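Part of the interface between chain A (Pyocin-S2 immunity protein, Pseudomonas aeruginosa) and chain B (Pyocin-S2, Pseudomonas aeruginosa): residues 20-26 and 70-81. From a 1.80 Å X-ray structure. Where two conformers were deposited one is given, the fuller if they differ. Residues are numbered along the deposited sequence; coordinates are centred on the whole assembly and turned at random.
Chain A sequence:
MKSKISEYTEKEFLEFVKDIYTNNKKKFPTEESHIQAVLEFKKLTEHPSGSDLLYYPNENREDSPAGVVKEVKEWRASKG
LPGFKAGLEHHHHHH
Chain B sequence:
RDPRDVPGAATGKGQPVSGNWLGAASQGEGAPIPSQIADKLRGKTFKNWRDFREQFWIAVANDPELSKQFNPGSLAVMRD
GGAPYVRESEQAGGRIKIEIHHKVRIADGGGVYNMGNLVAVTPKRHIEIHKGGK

Chain A (20-26) IYTNNKK
Chain B 70-81: FNPGSLAVMRDG

In the immunity protein, a helix entering from earlier in the chain runs through Ile A20 and Tyr A21 and is closed by a Schellman motif at Asn A23 (phi/psi 53/58), whose N bonds Ile A20 O at 3.1 Å. The pyocin stretch forms a helix from Pro B72, capped by Asn B71 (chi1 p), whose OD1 accepts from Ser B74 N at 3.0 Å; a type I turn from Met B78 ends at Gly B81 (phi/psi 93/4). CA atoms of Tyr A21 and Gly B73 lie 4.8 Å apart, those of Thr A22 and Ala B76 5.6 Å.

Gly B73 permits this closeness. Its CA lies 3.9 Å from the Tyr A21 ring centroid, over the face, with a CA-H...O contact of 3.4 Å to Tyr A21 O; an ideal CB would lie only 3.1 Å from Tyr A21 CE1. The tyrosine (chi1 t, chi2 84°) extends to Pro B72, with CE2 4.0 Å from Pro B72 CB. Ala B76 points toward chain A, its CB 3.5 Å from Tyr A21 O and 3.9 Å from Asn A23 CB. Lys A25 (m, m, m, t) curls its ammonium into a salt bridge with Asp B80 (chi1 t), NZ to OD2 2.5 Å. A water O lies 2.8 Å from Ile A20 O and 2.9 Å from Gly B73 O, within hydrogen-bonding reach of both backbones.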

# COMPACT_ATOMS: atom_id res chain seq x y z
N ILE A 20 1.15 12.76 -4.52
CA ILE A 20 0.81 11.35 -4.26
C ILE A 20 1.99 10.62 -3.60
O ILE A 20 1.81 9.95 -2.57
CB ILE A 20 0.45 10.60 -5.56
CG1 ILE A 20 -0.82 11.19 -6.13
CG2 ILE A 20 0.30 9.12 -5.27
CD1 ILE A 20 -1.29 10.62 -7.47
N TYR A 21 3.18 10.76 -4.19
CA TYR A 21 4.37 10.04 -3.78
C TYR A 21 4.83 10.35 -2.36
O TYR A 21 5.22 9.43 -1.63
CB TYR A 21 5.52 10.34 -4.73
CG TYR A 21 6.70 9.46 -4.63
CD1 TYR A 21 6.75 8.24 -5.31
CD2 TYR A 21 7.79 9.82 -3.85
CE1 TYR A 21 7.85 7.42 -5.19
CE2 TYR A 21 8.91 9.03 -3.74
CZ TYR A 21 8.96 7.83 -4.40
OH TYR A 21 10.17 7.13 -4.29
N THR A 22 4.77 11.62 -1.98
CA THR A 22 5.16 12.05 -0.63
C THR A 22 4.02 11.95 0.36
O THR A 22 4.22 12.26 1.55
CB THR A 22 5.67 13.53 -0.63
OG1 THR A 22 4.67 14.37 -1.23
CG2 THR A 22 6.96 13.61 -1.44
N ASN A 23 2.84 11.57 -0.09
CA ASN A 23 1.66 11.55 0.75
C ASN A 23 1.43 12.92 1.45
O ASN A 23 1.37 13.03 2.69
CB ASN A 23 1.74 10.41 1.77
CG ASN A 23 0.46 10.20 2.53
OD1 ASN A 23 0.47 9.73 3.69
ND2 ASN A 23 -0.65 10.55 1.93
N ASN A 24 1.30 13.92 0.61
CA ASN A 24 1.00 15.28 1.04
C ASN A 24 -0.41 15.33 1.65
O ASN A 24 -1.37 15.22 0.92
CB ASN A 24 1.03 16.20 -0.16
CG ASN A 24 0.77 17.67 0.22
OD1 ASN A 24 0.32 17.96 1.29
ND2 ASN A 24 1.13 18.55 -0.64
N LYS A 25 -0.52 15.47 2.97
CA LYS A 25 -1.80 15.43 3.64
C LYS A 25 -2.66 16.66 3.43
O LYS A 25 -3.87 16.59 3.59
CB LYS A 25 -1.59 15.26 5.15
CG LYS A 25 -0.84 13.99 5.53
CD LYS A 25 -1.52 12.74 5.04
CE LYS A 25 -2.77 12.46 5.85
NZ LYS A 25 -3.43 11.18 5.42
N LYS A 26 -2.05 17.77 3.07
CA LYS A 26 -2.84 18.92 2.72
C LYS A 26 -3.71 18.62 1.49
O LYS A 26 -4.85 19.10 1.41
CB LYS A 26 -1.97 20.14 2.50
CG LYS A 26 -2.79 21.33 2.04
CD LYS A 26 -2.31 22.59 2.72
CE LYS A 26 -1.14 23.16 1.98
NZ LYS A 26 -1.62 24.34 1.21
N PHE B 70 10.61 -1.46 1.45
CA PHE B 70 9.57 -0.57 0.94
C PHE B 70 10.19 0.67 0.36
O PHE B 70 11.12 1.20 0.95
CB PHE B 70 8.56 -0.17 2.04
CG PHE B 70 7.80 -1.35 2.57
CD1 PHE B 70 6.66 -1.74 2.00
CD2 PHE B 70 8.30 -2.09 3.67
CE1 PHE B 70 5.97 -2.88 2.47
CE2 PHE B 70 7.65 -3.21 4.10
CZ PHE B 70 6.47 -3.61 3.52
N ASN B 71 9.67 1.15 -0.77
CA ASN B 71 10.23 2.33 -1.34
C ASN B 71 9.72 3.58 -0.67
O ASN B 71 8.83 3.53 0.16
CB ASN B 71 10.04 2.35 -2.88
CG ASN B 71 8.75 2.98 -3.32
OD1 ASN B 71 7.75 2.84 -2.67
ND2 ASN B 71 8.77 3.70 -4.47
N PRO B 72 10.31 4.74 -1.03
CA PRO B 72 9.93 5.96 -0.29
C PRO B 72 8.47 6.29 -0.45
O PRO B 72 7.87 6.79 0.48
CB PRO B 72 10.83 7.05 -0.90
CG PRO B 72 12.04 6.29 -1.38
CD PRO B 72 11.58 4.91 -1.76
N GLY B 73 7.87 6.01 -1.61
CA GLY B 73 6.46 6.22 -1.82
C GLY B 73 5.65 5.42 -0.84
O GLY B 73 4.67 5.90 -0.26
N SER B 74 5.99 4.16 -0.69
CA SER B 74 5.24 3.31 0.21
C SER B 74 5.40 3.73 1.69
O SER B 74 4.44 3.70 2.47
CB SER B 74 5.71 1.88 0.04
OG SER B 74 5.23 1.29 -1.16
N LEU B 75 6.60 4.11 2.08
CA LEU B 75 6.80 4.49 3.46
C LEU B 75 6.03 5.75 3.80
O LEU B 75 5.57 5.94 4.94
CB LEU B 75 8.25 4.63 3.73
CG LEU B 75 9.07 3.36 3.68
CD1 LEU B 75 10.53 3.65 3.64
CD2 LEU B 75 8.65 2.52 4.89
N ALA B 76 5.88 6.62 2.83
CA ALA B 76 5.16 7.86 3.05
C ALA B 76 3.71 7.56 3.42
O ALA B 76 3.14 8.22 4.30
CB ALA B 76 5.27 8.77 1.82
N VAL B 77 3.18 6.46 2.90
CA VAL B 77 1.83 6.02 3.20
C VAL B 77 1.83 5.30 4.57
O VAL B 77 0.95 5.57 5.40
CB VAL B 77 1.31 5.08 2.07
CG1 VAL B 77 0.10 4.30 2.54
CG2 VAL B 77 0.97 5.92 0.84
N MET B 78 2.84 4.46 4.82
CA MET B 78 2.83 3.60 5.98
C MET B 78 3.10 4.38 7.27
O MET B 78 2.54 4.06 8.34
CB MET B 78 3.85 2.47 5.78
CG MET B 78 3.37 1.45 4.75
SD MET B 78 4.79 0.69 3.91
CE MET B 78 5.15 -0.36 5.25
N ARG B 79 3.94 5.41 7.16
CA ARG B 79 4.24 6.27 8.31
C ARG B 79 3.03 6.95 8.83
O ARG B 79 3.03 7.33 10.01
CB ARG B 79 5.17 7.40 7.90
CG ARG B 79 6.56 6.96 7.94
CD ARG B 79 7.45 8.12 7.51
NE ARG B 79 8.68 7.48 7.08
CZ ARG B 79 9.23 7.54 5.88
NH1 ARG B 79 8.72 8.30 4.90
NH2 ARG B 79 10.34 6.84 5.69
N ASP B 80 2.03 7.09 7.97
CA ASP B 80 0.77 7.79 8.25
C ASP B 80 -0.31 6.80 8.71
O ASP B 80 -1.49 7.18 8.92
CB ASP B 80 0.37 8.53 6.95
CG ASP B 80 -0.86 9.47 7.09
OD1 ASP B 80 -0.92 10.29 8.05
OD2 ASP B 80 -1.74 9.44 6.16
N GLY B 81 0.07 5.53 8.86
CA GLY B 81 -0.86 4.50 9.26
C GLY B 81 -1.52 3.76 8.13
O GLY B 81 -2.37 2.91 8.37
O HOH W 1 2.61 7.45 -1.65